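Sperm-specific class P protein 19 (Caenorhabditis elegans, PDB 1ROW) is a monomeric, sperm-specific member of the major sperm protein (MSP) domain family whose precise role is unsettled and which is probably a structural protein. Local coordinates at residues A90-A94 with V95-G99. Numbering follows the deposited sequence.
Sequences AAFVA and VAPAG
Phe92 lays the outer end of its ring against Pro97, five residues on: CE1 lies 3.6 Å from Pro97 CG, and CZ of the same ring stands 3.9 Å from that carbon. The approach is oblique and the two side chains cross at about a right angle; Pro97 CG meets the CE1-CZ end of the ring. The CB of Phe92 points away from the following residues; a chi1 of -140°, off the usual staggered positions, accompanies the ring's swing back over the turn.

Between the two, the chain leaves helix 88-92 through a tight bend. Ala94 N donates to Ala91 O (3.1 Å), a three-residue step that shapes the helix exit, whereas Val95 N remains 3.6 Å from Ala91 O and makes no bond there. Past the bend, Val95 and Pro97 have extended backbones. Phe92 O and Val95 O, both acceptors, come within 3.3 Å of each other and cannot bond.

The surroundings place this turn on the surface of the immunoglobulin-like beta sandwich of the MSP domain, where it joins helix 88-92 to strand 99-108. Phe92 also packs on Val32 and Lys34 of strand 31-37, while Val95 rests on Ala79 and Pro97 on His77, both of strand 70-80. Ala98 and Gly99 both pair with Phe78, a classic beta bulge at the start of strand 99-108.

Across the contact the side-chain evidence is one apolar touch, Phe92 to Pro97, and the clear backbone bond lies within 90-94; side-chain cohesion between helix exit and strand entry is therefore dispersive rather than polar.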
loop_
_atom_site.group_PDB
_atom_site.type_symbol
_atom_site.label_atom_id
_atom_site.label_comp_id
_atom_site.label_asym_id
_atom_site.label_seq_id
_atom_site.Cartn_x
_atom_site.Cartn_y
_atom_site.Cartn_z
ATOM N N ALA A 90 -7.272 -3.629 13.494
ATOM C CA ALA A 90 -7.738 -4.457 14.592
ATOM C C ALA A 90 -7.783 -5.911 14.144
ATOM O O ALA A 90 -7.324 -6.803 14.858
ATOM C CB ALA A 90 -9.118 -4.007 15.033
ATOM N N ALA A 91 -8.327 -6.144 12.952
ATOM C CA ALA A 91 -8.451 -7.492 12.415
ATOM C C ALA A 91 -7.115 -8.103 11.993
ATOM O O ALA A 91 -6.909 -9.310 12.135
ATOM C CB ALA A 91 -9.419 -7.493 11.237
ATOM N N PHE A 92 -6.213 -7.273 11.474
ATOM C CA PHE A 92 -4.906 -7.749 11.035
ATOM C C PHE A 92 -4.135 -8.333 12.217
ATOM O O PHE A 92 -3.141 -9.042 12.053
ATOM C CB PHE A 92 -4.114 -6.599 10.416
ATOM C CG PHE A 92 -3.328 -6.995 9.204
ATOM C CD1 PHE A 92 -2.105 -7.643 9.328
ATOM C CD2 PHE A 92 -3.829 -6.744 7.929
ATOM C CE1 PHE A 92 -1.387 -8.036 8.198
ATOM C CE2 PHE A 92 -3.124 -7.132 6.795
ATOM C CZ PHE A 92 -1.900 -7.780 6.927
ATOM N N VAL A 93 -4.619 -8.030 13.412
ATOM C CA VAL A 93 -4.002 -8.501 14.639
ATOM C C VAL A 93 -4.092 -10.019 14.817
ATOM O O VAL A 93 -3.291 -10.612 15.549
ATOM C CB VAL A 93 -4.660 -7.812 15.852
ATOM C CG1 VAL A 93 -4.108 -8.372 17.141
ATOM C CG2 VAL A 93 -4.426 -6.312 15.779
ATOM N N ALA A 94 -5.057 -10.649 14.155
ATOM C CA ALA A 94 -5.233 -12.094 14.290
ATOM C C ALA A 94 -5.009 -12.873 13.003
ATOM O O ALA A 94 -5.080 -14.101 12.997
ATOM C CB ALA A 94 -6.628 -12.399 14.833
ATOM N N VAL A 95 -4.736 -12.169 11.913
ATOM C CA VAL A 95 -4.523 -12.847 10.646
ATOM C C VAL A 95 -3.089 -12.785 10.149
ATOM O O VAL A 95 -2.424 -11.757 10.253
ATOM C CB VAL A 95 -5.454 -12.274 9.556
ATOM C CG1 VAL A 95 -5.075 -12.833 8.191
ATOM C CG2 VAL A 95 -6.895 -12.628 9.882
ATOM N N ALA A 96 -2.616 -13.912 9.631
ATOM C CA ALA A 96 -1.281 -14.000 9.073
ATOM C C ALA A 96 -1.461 -13.706 7.581
ATOM O O ALA A 96 -2.302 -14.314 6.918
ATOM C CB ALA A 96 -0.712 -15.398 9.285
ATOM N N PRO A 97 -0.691 -12.749 7.041
ATOM C CA PRO A 97 -0.803 -12.404 5.619
ATOM C C PRO A 97 -0.771 -13.626 4.701
ATOM O O PRO A 97 -0.055 -14.591 4.966
ATOM C CB PRO A 97 0.392 -11.485 5.401
ATOM C CG PRO A 97 0.509 -10.779 6.719
ATOM C CD PRO A 97 0.313 -11.904 7.713
ATOM N N ALA A 98 -1.550 -13.586 3.623
ATOM C CA ALA A 98 -1.578 -14.704 2.680
ATOM C C ALA A 98 -0.631 -14.443 1.515
ATOM O O ALA A 98 -0.140 -15.379 0.886
ATOM C CB ALA A 98 -2.995 -14.927 2.157
ATOM N N GLY A 99 -0.385 -13.167 1.228
ATOM C CA GLY A 99 0.503 -12.812 0.136
ATOM C C GLY A 99 0.942 -11.361 0.183
ATOM O O GLY A 99 0.475 -10.584 1.018
#